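Local structure of Dye-decolorizing peroxidase (Irpex lacteus, 7D8M) at residues F331-A336 and F362-S367; G195-G200 and D215-V220; N11-I16 and F436-I441. The protein probably acts as a heme-dependent peroxidase of the dye-decolorizing family, using peroxide to oxidise dyes and other substrates. All blocks are in the same frame, centred on the assembly; numbering follows the deposited sequence.

Contact 1: residues F331-A336 and F362-S367; sequences FHAIRA and FVEYQS. With HEM (protoporphyrin IX containing Fe), chain B; OXY (oxygen molecule), chain C.
R335 and E364 face each other as a non-hydrogen-bonded antiparallel pair where strands 334-340 and 359-366 form one wall of the heme pocket. Beside them I334 and Y365 form the hydrogen-bonded pair (I334 N to Y365 O 3.0 Å, Y365 N to I334 O 2.7 Å), and A336 N reaches V363 O. On the R335-E364 face, the arginine chain bends at chi3 (-60°), which lays its guanidinium nearly parallel to the porphyrin, with HEM C4D 3.3 Å above its plane. NH2 donates to the heme propionate O2A (2.7 Å, 161° at the hydrogen) and to S175 O, while NH1 makes a salt bridge with D172 and a weak bond to an oxygen molecule, probably from the crystallisation liquor. The F362 ring lies against a pyrrole, CE1 3.3 Å from HEM C2C and CZ near C3C, with the heme methyl CMC over one ring face. The E364 carboxylate, 82° from the guanidinium plane, keeps OE2 5.1 Å from R335 NE. On the other face the Y365 ring edge meets A336 CB at 3.8 Å, and its OH bonds to D15. Gripped at both nitrogen ends, the R335 guanidinium is held flat over the porphyrin, on the oxygen molecule's side.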
loop_
_atom_site.group_PDB
_atom_site.type_symbol
_atom_site.label_atom_id
_atom_site.label_comp_id
_atom_site.label_asym_id
_atom_site.label_seq_id
_atom_site.Cartn_x
_atom_site.Cartn_y
_atom_site.Cartn_z
ATOM N N PHE A 331 0.034 -5.642 -13.135
ATOM C CA PHE A 331 0.563 -4.612 -12.253
ATOM C C PHE A 331 -0.444 -4.153 -11.198
ATOM O O PHE A 331 -0.253 -3.101 -10.578
ATOM C CB PHE A 331 1.060 -3.433 -13.101
ATOM C CG PHE A 331 1.911 -3.861 -14.272
ATOM C CD1 PHE A 331 3.208 -4.329 -14.072
ATOM C CD2 PHE A 331 1.412 -3.825 -15.567
ATOM C CE1 PHE A 331 3.996 -4.735 -15.144
ATOM C CE2 PHE A 331 2.193 -4.228 -16.653
ATOM C CZ PHE A 331 3.490 -4.686 -16.442
ATOM N N HIS A 332 -1.501 -4.924 -10.968
ATOM C CA HIS A 332 -2.396 -4.646 -9.853
ATOM C C HIS A 332 -1.865 -5.278 -8.570
ATOM O O HIS A 332 -1.151 -6.284 -8.604
ATOM C CB HIS A 332 -3.795 -5.157 -10.170
ATOM C CG HIS A 332 -4.449 -4.419 -11.300
ATOM N ND1 HIS A 332 -5.409 -3.450 -11.100
ATOM C CD2 HIS A 332 -4.265 -4.497 -12.640
ATOM C CE1 HIS A 332 -5.791 -2.963 -12.270
ATOM N NE2 HIS A 332 -5.109 -3.578 -13.221
ATOM N N ALA A 333 -2.204 -4.661 -7.434
ATOM C CA ALA A 333 -1.775 -5.153 -6.127
ATOM C C ALA A 333 -2.729 -4.601 -5.080
ATOM O O ALA A 333 -3.406 -3.595 -5.309
ATOM C CB ALA A 333 -0.330 -4.749 -5.824
ATOM N N ILE A 334 -2.775 -5.262 -3.927
ATOM C CA ILE A 334 -3.733 -4.932 -2.874
ATOM C C ILE A 334 -3.035 -4.138 -1.778
ATOM O O ILE A 334 -2.040 -4.599 -1.202
ATOM C CB ILE A 334 -4.380 -6.198 -2.292
ATOM C CG1 ILE A 334 -5.257 -6.895 -3.336
ATOM C CG2 ILE A 334 -5.176 -5.850 -1.041
ATOM C CD1 ILE A 334 -5.732 -8.276 -2.894
ATOM N N ARG A 335 -3.577 -2.965 -1.461
ATOM C CA ARG A 335 -3.075 -2.153 -0.360
ATOM C C ARG A 335 -3.879 -2.442 0.907
ATOM O O ARG A 335 -5.107 -2.560 0.863
ATOM C CB ARG A 335 -3.150 -0.662 -0.718
ATOM C CG ARG A 335 -2.253 -0.258 -1.901
ATOM C CD ARG A 335 -2.632 1.112 -2.495
ATOM N NE ARG A 335 -3.996 1.102 -2.990
ATOM C CZ ARG A 335 -4.941 1.935 -2.573
ATOM N NH1 ARG A 335 -4.652 2.852 -1.658
ATOM N NH2 ARG A 335 -6.175 1.842 -3.052
ATOM N N ALA A 336 -3.175 -2.559 2.040
ATOM C CA ALA A 336 -3.800 -2.918 3.313
ATOM C C ALA A 336 -3.203 -2.131 4.471
ATOM O O ALA A 336 -3.239 -2.581 5.626
ATOM C CB ALA A 336 -3.677 -4.428 3.588
ATOM N N PHE A 362 2.273 1.824 5.266
ATOM C CA PHE A 362 1.856 1.338 3.960
ATOM C C PHE A 362 2.158 -0.149 3.802
ATOM O O PHE A 362 3.279 -0.595 4.059
ATOM C CB PHE A 362 2.568 2.161 2.876
ATOM C CG PHE A 362 2.296 1.725 1.477
ATOM C CD1 PHE A 362 1.271 2.318 0.730
ATOM C CD2 PHE A 362 3.111 0.792 0.863
ATOM C CE1 PHE A 362 1.039 1.934 -0.582
ATOM C CE2 PHE A 362 2.886 0.415 -0.455
ATOM C CZ PHE A 362 1.841 0.977 -1.174
ATOM N N VAL A 363 1.160 -0.907 3.354
ATOM C CA VAL A 363 1.288 -2.336 3.099
ATOM C C VAL A 363 0.681 -2.635 1.739
ATOM O O VAL A 363 -0.461 -2.244 1.472
ATOM C CB VAL A 363 0.576 -3.183 4.171
ATOM C CG1 VAL A 363 0.598 -4.645 3.761
ATOM C CG2 VAL A 363 1.191 -2.961 5.554
ATOM N N GLU A 364 1.424 -3.341 0.890
ATOM C CA GLU A 364 0.922 -3.722 -0.423
ATOM C C GLU A 364 1.310 -5.163 -0.721
ATOM O O GLU A 364 2.474 -5.545 -0.546
ATOM C CB GLU A 364 1.459 -2.790 -1.521
ATOM C CG GLU A 364 0.734 -2.939 -2.843
ATOM C CD GLU A 364 1.018 -1.805 -3.826
ATOM O OE1 GLU A 364 2.109 -1.213 -3.763
ATOM O OE2 GLU A 364 0.129 -1.495 -4.650
ATOM N N TYR A 365 0.335 -5.951 -1.175
ATOM C CA TYR A 365 0.509 -7.374 -1.451
ATOM C C TYR A 365 0.462 -7.647 -2.949
ATOM O O TYR A 365 -0.335 -7.041 -3.673
ATOM C CB TYR A 365 -0.585 -8.199 -0.775
ATOM C CG TYR A 365 -0.543 -8.216 0.726
ATOM C CD1 TYR A 365 0.260 -9.123 1.410
ATOM C CD2 TYR A 365 -1.343 -7.356 1.469
ATOM C CE1 TYR A 365 0.280 -9.165 2.813
ATOM C CE2 TYR A 365 -1.339 -7.397 2.876
ATOM C CZ TYR A 365 -0.521 -8.301 3.537
ATOM O OH TYR A 365 -0.510 -8.332 4.926
ATOM N N GLN A 366 1.291 -8.589 -3.403
ATOM C CA GLN A 366 1.374 -8.974 -4.810
ATOM C C GLN A 366 2.250 -10.213 -4.915
ATOM O O GLN A 366 3.113 -10.455 -4.068
ATOM C CB GLN A 366 1.957 -7.853 -5.689
ATOM C CG GLN A 366 3.363 -7.418 -5.270
ATOM C CD GLN A 366 3.357 -6.336 -4.198
ATOM O OE1 GLN A 366 3.075 -5.171 -4.476
ATOM N NE2 GLN A 366 3.676 -6.716 -2.962
ATOM N N SER A 367 2.042 -10.976 -5.991
ATOM C CA SER A 367 2.847 -12.171 -6.215
ATOM C C SER A 367 4.249 -11.847 -6.712
ATOM O O SER A 367 5.155 -12.672 -6.549
ATOM C CB SER A 367 2.145 -13.103 -7.207
ATOM O OG SER A 367 2.214 -12.592 -8.538
HETATM C CHA HEM B . -4.817 5.051 -4.341
HETATM C CHB HEM B . -3.075 8.074 -0.972
HETATM C CHC HEM B . 1.203 5.776 -1.172
HETATM C CHD HEM B . -0.396 3.097 -4.886
HETATM C C1A HEM B . -4.736 6.054 -3.402
HETATM C C2A HEM B . -5.824 6.909 -2.965
HETATM C C3A HEM B . -5.337 7.736 -2.022
HETATM C C4A HEM B . -3.935 7.430 -1.836
HETATM C CMA HEM B . -6.089 8.832 -1.245
HETATM C CAA HEM B . -7.276 6.839 -3.508
HETATM C CBA HEM B . -8.100 5.845 -2.690
HETATM C CGA HEM B . -8.247 4.518 -3.408
HETATM O O1A HEM B . -8.367 4.515 -4.656
HETATM O O2A HEM B . -8.273 3.455 -2.727
HETATM C C1B HEM B . -1.783 7.684 -0.715
HETATM C C2B HEM B . -0.940 8.241 0.319
HETATM C C3B HEM B . 0.248 7.610 0.253
HETATM C C4B HEM B . 0.180 6.630 -0.808
HETATM C CMB HEM B . -1.390 9.391 1.267
HETATM C CAB HEM B . 1.509 7.785 1.135
HETATM C CBB HEM B . 1.489 8.354 2.346
HETATM C C1C HEM B . 1.182 4.895 -2.240
HETATM C C2C HEM B . 2.302 4.122 -2.751
HETATM C C3C HEM B . 1.854 3.373 -3.779
HETATM C C4C HEM B . 0.445 3.671 -3.957
HETATM C CMC HEM B . 3.725 4.179 -2.143
HETATM C CAC HEM B . 2.620 2.384 -4.697
HETATM C CBC HEM B . 3.947 2.450 -4.899
HETATM C C1D HEM B . -1.756 3.305 -4.976
HETATM C C2D HEM B . -2.710 2.526 -5.749
HETATM C C3D HEM B . -3.920 3.068 -5.602
HETATM C C4D HEM B . -3.788 4.216 -4.724
HETATM C CMD HEM B . -2.405 1.291 -6.613
HETATM C CAD HEM B . -5.223 2.569 -6.258
HETATM C CBD HEM B . -5.364 3.243 -7.626
HETATM C CGD HEM B . -6.568 2.726 -8.384
HETATM O O1D HEM B . -7.262 3.552 -9.032
HETATM O O2D HEM B . -6.846 1.494 -8.337
HETATM N NA HEM B . -3.603 6.405 -2.701
HETATM N NB HEM B . -1.073 6.700 -1.389
HETATM N NC HEM B . 0.079 4.600 -3.005
HETATM N ND HEM B . -2.450 4.322 -4.345
HETATM FE FE HEM B . -1.696 5.623 -2.959
HETATM O O1 OXY C . -2.702 2.974 1.022
HETATM O O2 OXY C . -2.845 4.079 0.494
#

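Contact 2: residues G195-G200 and D215-V220; sequences GIIFTG and DGSFLV
The backbone of F198-T199, following the short, weakly bonded helix around 195-197, runs beside D215-G216 and is joined to it twice: T199 N donates to G216 O and D215 N to T199 O, each at 3.0 Å. G216 O also takes a CA-H...O contact from F198 CA. D215, near the beginning of strand 217-226, takes a left-handed backbone conformation (phi 69°), and its carboxylate forms a salt bridge with R201. That strand is an inner one of the four-stranded antiparallel sheet whose strands 334-340 and 359-366 line part of the heme pocket, and S217 in it bonds to the helical segment. With OG anti to its backbone N (chi1 -172°), S217 donates to I197 O at 2.8 Å; a weak bond links the same OG to Q366 O. An alanine here would probably leave I197 O without its hydroxyl partner. T199 sends its OG1 to A213 O and places CG2 3.8 Å from F218 CE1, the two side chains crossing at about a right angle; F218 also meets F437 edge-to-face. The F198 ring has I197 CG2 3.9 Å above its centre, and it packs against I16 and L17 of helix 14-17.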
loop_
_atom_site.group_PDB
_atom_site.type_symbol
_atom_site.label_atom_id
_atom_site.label_comp_id
_atom_site.label_asym_id
_atom_site.label_seq_id
_atom_site.Cartn_x
_atom_site.Cartn_y
_atom_site.Cartn_z
ATOM N N GLY A 195 -3.089 -15.579 -9.554
ATOM C CA GLY A 195 -1.637 -15.583 -9.504
ATOM C C GLY A 195 -0.971 -14.223 -9.555
ATOM O O GLY A 195 0.259 -14.165 -9.437
ATOM N N ILE A 196 -1.728 -13.133 -9.742
ATOM C CA ILE A 196 -1.134 -11.808 -9.612
ATOM C C ILE A 196 -0.974 -11.446 -8.146
ATOM O O ILE A 196 -0.092 -10.660 -7.787
ATOM C CB ILE A 196 -1.977 -10.759 -10.370
ATOM C CG1 ILE A 196 -2.117 -11.145 -11.842
ATOM C CG2 ILE A 196 -1.362 -9.357 -10.276
ATOM C CD1 ILE A 196 -0.791 -11.338 -12.555
ATOM N N ILE A 197 -1.800 -12.021 -7.276
ATOM C CA ILE A 197 -1.735 -11.761 -5.846
ATOM C C ILE A 197 -1.053 -12.900 -5.095
ATOM O O ILE A 197 -0.238 -12.655 -4.202
ATOM C CB ILE A 197 -3.153 -11.513 -5.284
ATOM C CG1 ILE A 197 -3.824 -10.319 -5.980
ATOM C CG2 ILE A 197 -3.120 -11.382 -3.745
ATOM C CD1 ILE A 197 -2.934 -9.066 -6.135
ATOM N N PHE A 198 -1.387 -14.145 -5.435
ATOM C CA PHE A 198 -0.970 -15.316 -4.673
ATOM C C PHE A 198 0.061 -16.107 -5.465
ATOM O O PHE A 198 -0.220 -16.555 -6.583
ATOM C CB PHE A 198 -2.165 -16.208 -4.343
ATOM C CG PHE A 198 -3.189 -15.554 -3.467
ATOM C CD1 PHE A 198 -2.918 -15.297 -2.133
ATOM C CD2 PHE A 198 -4.428 -15.206 -3.976
ATOM C CE1 PHE A 198 -3.861 -14.697 -1.325
ATOM C CE2 PHE A 198 -5.368 -14.609 -3.177
ATOM C CZ PHE A 198 -5.085 -14.356 -1.846
ATOM N N THR A 199 1.237 -16.299 -4.874
ATOM C CA THR A 199 2.267 -17.103 -5.517
ATOM C C THR A 199 1.776 -18.532 -5.719
ATOM O O THR A 199 1.091 -19.100 -4.865
ATOM C CB THR A 199 3.542 -17.095 -4.674
ATOM O OG1 THR A 199 3.222 -17.482 -3.331
ATOM C CG2 THR A 199 4.163 -15.695 -4.667
ATOM N N GLY A 200 2.105 -19.100 -6.878
ATOM C CA GLY A 200 1.739 -20.458 -7.201
ATOM C C GLY A 200 0.363 -20.636 -7.796
ATOM O O GLY A 200 0.057 -21.735 -8.269
ATOM N N ASP A 215 -0.118 -20.063 -2.333
ATOM C CA ASP A 215 -1.056 -19.259 -1.557
ATOM C C ASP A 215 -0.367 -18.315 -0.577
ATOM O O ASP A 215 -1.011 -17.802 0.341
ATOM C CB ASP A 215 -2.061 -20.147 -0.818
ATOM C CG ASP A 215 -3.062 -20.787 -1.754
ATOM O OD1 ASP A 215 -3.298 -20.228 -2.842
ATOM O OD2 ASP A 215 -3.619 -21.849 -1.402
ATOM N N GLY A 216 0.932 -18.070 -0.744
ATOM C CA GLY A 216 1.583 -16.957 -0.085
ATOM C C GLY A 216 1.440 -15.678 -0.905
ATOM O O GLY A 216 0.833 -15.664 -1.973
ATOM N N SER A 217 2.020 -14.589 -0.387
ATOM C CA SER A 217 2.096 -13.332 -1.130
ATOM C C SER A 217 3.227 -12.485 -0.569
ATOM O O SER A 217 3.624 -12.636 0.585
ATOM C CB SER A 217 0.780 -12.548 -1.077
ATOM O OG SER A 217 0.829 -11.424 -1.959
ATOM N N PHE A 218 3.743 -11.582 -1.395
ATOM C CA PHE A 218 4.804 -10.691 -0.945
ATOM C C PHE A 218 4.195 -9.464 -0.285
ATOM O O PHE A 218 3.315 -8.809 -0.857
ATOM C CB PHE A 218 5.720 -10.295 -2.101
ATOM C CG PHE A 218 6.603 -11.419 -2.561
ATOM C CD1 PHE A 218 6.227 -12.216 -3.621
ATOM C CD2 PHE A 218 7.782 -11.710 -1.891
ATOM C CE1 PHE A 218 7.028 -13.264 -4.027
ATOM C CE2 PHE A 218 8.586 -12.749 -2.295
ATOM C CZ PHE A 218 8.210 -13.528 -3.360
ATOM N N LEU A 219 4.649 -9.183 0.928
ATOM C CA LEU A 219 4.189 -8.046 1.718
ATOM C C LEU A 219 5.261 -6.966 1.657
ATOM O O LEU A 219 6.329 -7.111 2.266
ATOM C CB LEU A 219 3.920 -8.469 3.166
ATOM C CG LEU A 219 3.210 -7.549 4.181
ATOM C CD1 LEU A 219 3.044 -8.304 5.519
ATOM C CD2 LEU A 219 3.913 -6.193 4.415
ATOM N N VAL A 220 4.965 -5.866 0.959
ATOM C CA VAL A 220 5.833 -4.693 0.971
ATOM C C VAL A 220 5.391 -3.774 2.100
ATOM O O VAL A 220 4.229 -3.353 2.142
ATOM C CB VAL A 220 5.794 -3.939 -0.367
ATOM C CG1 VAL A 220 6.576 -2.640 -0.219
ATOM C CG2 VAL A 220 6.352 -4.800 -1.496
#

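Contact 3: residues N11-I16 and F436-I441; sequences NIQGDI and FFSPSI
S438, the last residue of strand 428-438, points its CB at the N-terminal segment, where it lies 3.6 Å from Q13 NE2 and 4.0 Å from I16 CD1. I16 meets it with the tip of its side chain. At P439 the strand has ended, and the carbonyl O accepts two bonds. Q13 NE2 donates to it at 2.9 Å, in the carbonyl plane and on a lone pair, with the oxygen also near the plane of the glutamine amide. Extended beyond CG, the side chain carries its amide across to P439, and NE2 has a second acceptor in L70 O; two bonds thus fix how the amide is turned. The same P439 O accepts from a water at 3.1 Å, which in turn accepts from Q13 N at 2.9 Å, closing a small bridge from backbone to backbone alongside the direct bond. The P439 ring packs on I444 and F448. S440 stands at the N-cap of helix 441-448: with OG between its backbone N and carbonyl carbon (chi1 77°), it bonds to A443 N, and its CB rests 3.5 Å from N11 ND2. At I441, N donates to N11 O at 2.9 Å in a straight bond (168°). N11 holds its CG anti to its own backbone N (chi1 -161°), which brings OD1 to T442 N and to 3.3 Å from I441 CB. Three successive amides at the helix start therefore find oxygens, from N11 O, N11 OD1 and S440 OG. The arrangement is a serine N-cap supplemented by a remote asparagine, and it joins the two ends of the chain in a DyP-type fold, where Q13 also links to strand 67-72 of the other four-stranded sheet.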
loop_
_atom_site.group_PDB
_atom_site.type_symbol
_atom_site.label_atom_id
_atom_site.label_comp_id
_atom_site.label_asym_id
_atom_site.label_seq_id
_atom_site.Cartn_x
_atom_site.Cartn_y
_atom_site.Cartn_z
ATOM N N ASN A 11 -6.514 -21.489 4.750
ATOM C CA ASN A 11 -5.058 -21.585 4.753
ATOM C C ASN A 11 -4.348 -20.306 4.305
ATOM O O ASN A 11 -3.110 -20.273 4.287
ATOM C CB ASN A 11 -4.598 -22.742 3.863
ATOM C CG ASN A 11 -3.181 -23.173 4.176
ATOM O OD1 ASN A 11 -2.730 -23.034 5.308
ATOM N ND2 ASN A 11 -2.466 -23.670 3.174
ATOM N N ILE A 12 -5.078 -19.257 3.944
ATOM C CA ILE A 12 -4.478 -18.029 3.425
ATOM C C ILE A 12 -4.537 -16.963 4.510
ATOM O O ILE A 12 -5.596 -16.736 5.108
ATOM C CB ILE A 12 -5.182 -17.570 2.138
ATOM C CG1 ILE A 12 -5.125 -18.695 1.099
ATOM C CG2 ILE A 12 -4.554 -16.273 1.594
ATOM C CD1 ILE A 12 -5.743 -18.341 -0.246
ATOM N N GLN A 13 -3.394 -16.331 4.781
ATOM C CA GLN A 13 -3.341 -15.267 5.773
ATOM C C GLN A 13 -4.292 -14.138 5.392
ATOM O O GLN A 13 -4.241 -13.611 4.273
ATOM C CB GLN A 13 -1.912 -14.749 5.911
ATOM C CG GLN A 13 -0.963 -15.782 6.492
ATOM C CD GLN A 13 0.205 -15.141 7.184
ATOM O OE1 GLN A 13 0.045 -14.468 8.205
ATOM N NE2 GLN A 13 1.395 -15.337 6.636
ATOM N N GLY A 14 -5.140 -13.757 6.349
ATOM C CA GLY A 14 -6.294 -12.930 6.055
ATOM C C GLY A 14 -5.969 -11.521 5.594
ATOM O O GLY A 14 -6.734 -10.934 4.825
ATOM N N ASP A 15 -4.856 -10.946 6.063
ATOM C CA ASP A 15 -4.573 -9.560 5.691
ATOM C C ASP A 15 -4.246 -9.410 4.210
ATOM O O ASP A 15 -4.319 -8.293 3.680
ATOM C CB ASP A 15 -3.432 -8.992 6.536
ATOM C CG ASP A 15 -3.356 -7.478 6.459
ATOM O OD1 ASP A 15 -4.348 -6.821 6.836
ATOM O OD2 ASP A 15 -2.312 -6.944 6.012
ATOM N N ILE A 16 -3.912 -10.504 3.524
ATOM C CA ILE A 16 -3.540 -10.414 2.114
ATOM C C ILE A 16 -4.728 -9.986 1.266
ATOM O O ILE A 16 -4.626 -9.079 0.423
ATOM C CB ILE A 16 -2.978 -11.758 1.618
ATOM C CG1 ILE A 16 -1.807 -12.222 2.497
ATOM C CG2 ILE A 16 -2.605 -11.651 0.122
ATOM C CD1 ILE A 16 -1.358 -13.664 2.233
ATOM N N PHE A 436 8.746 -8.484 2.570
ATOM C CA PHE A 436 8.499 -9.728 3.283
ATOM C C PHE A 436 7.710 -10.670 2.387
ATOM O O PHE A 436 7.177 -10.279 1.341
ATOM C CB PHE A 436 7.725 -9.499 4.594
ATOM C CG PHE A 436 8.339 -8.480 5.516
ATOM C CD1 PHE A 436 9.190 -8.872 6.539
ATOM C CD2 PHE A 436 8.020 -7.138 5.397
ATOM C CE1 PHE A 436 9.740 -7.939 7.405
ATOM C CE2 PHE A 436 8.566 -6.205 6.258
ATOM C CZ PHE A 436 9.418 -6.605 7.268
ATOM N N PHE A 437 7.638 -11.929 2.814
ATOM C CA PHE A 437 6.786 -12.936 2.192
ATOM C C PHE A 437 5.854 -13.489 3.260
ATOM O O PHE A 437 6.319 -13.941 4.306
ATOM C CB PHE A 437 7.609 -14.069 1.572
ATOM C CG PHE A 437 6.769 -15.135 0.924
ATOM C CD1 PHE A 437 6.158 -14.904 -0.307
ATOM C CD2 PHE A 437 6.579 -16.363 1.546
ATOM C CE1 PHE A 437 5.373 -15.872 -0.904
ATOM C CE2 PHE A 437 5.793 -17.339 0.954
ATOM C CZ PHE A 437 5.194 -17.097 -0.275
ATOM N N SER A 438 4.545 -13.437 2.992
ATOM C CA SER A 438 3.536 -14.017 3.867
ATOM C C SER A 438 3.233 -15.421 3.373
ATOM O O SER A 438 2.559 -15.569 2.347
ATOM C CB SER A 438 2.261 -13.178 3.871
ATOM O OG SER A 438 2.452 -11.927 4.510
ATOM N N PRO A 439 3.689 -16.463 4.044
ATOM C CA PRO A 439 3.384 -17.816 3.589
ATOM C C PRO A 439 1.942 -18.175 3.909
ATOM O O PRO A 439 1.255 -17.511 4.690
ATOM C CB PRO A 439 4.361 -18.699 4.379
ATOM C CG PRO A 439 5.216 -17.761 5.175
ATOM C CD PRO A 439 4.493 -16.466 5.274
ATOM N N SER A 440 1.491 -19.248 3.270
ATOM C CA SER A 440 0.286 -19.915 3.725
ATOM C C SER A 440 0.455 -20.353 5.176
ATOM O O SER A 440 1.566 -20.423 5.714
ATOM C CB SER A 440 -0.024 -21.123 2.850
ATOM O OG SER A 440 0.830 -22.200 3.196
ATOM N N ILE A 441 -0.673 -20.655 5.815
ATOM C CA ILE A 441 -0.624 -20.987 7.231
ATOM C C ILE A 441 0.104 -22.308 7.442
ATOM O O ILE A 441 0.971 -22.411 8.314
ATOM C CB ILE A 441 -2.043 -20.981 7.816
ATOM C CG1 ILE A 441 -2.719 -19.646 7.445
ATOM C CG2 ILE A 441 -1.994 -21.184 9.312
ATOM C CD1 ILE A 441 -3.953 -19.297 8.246
HETATM O O HOH W 1 -1.189 -16.848 2.976
#

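Overall arrangement
Contacts 1, 2 and 3 meet on one antiparallel sheet and all are largely buried, but contact 1 lies nearest the middle of the chain, its centre about 6 Å from the chain's centre, against about 14 and 16 Å for the others. Contact 1 is strand pairing with charged groups turned to the heme; contact 2 depends on backbone bonds and a serine hydroxyl on a helical carbonyl; contact 3 relies on capping, an amide and a water, with N11 and I441 partly exposed. S367 OG to G195 O (2.7 Å) joins contacts 1 and 2, and S217 O to S438 N (2.7 Å) contacts 2 and 3. Y365 CE1 packs 3.7 Å from I16 CG1 between contacts 1 and 3.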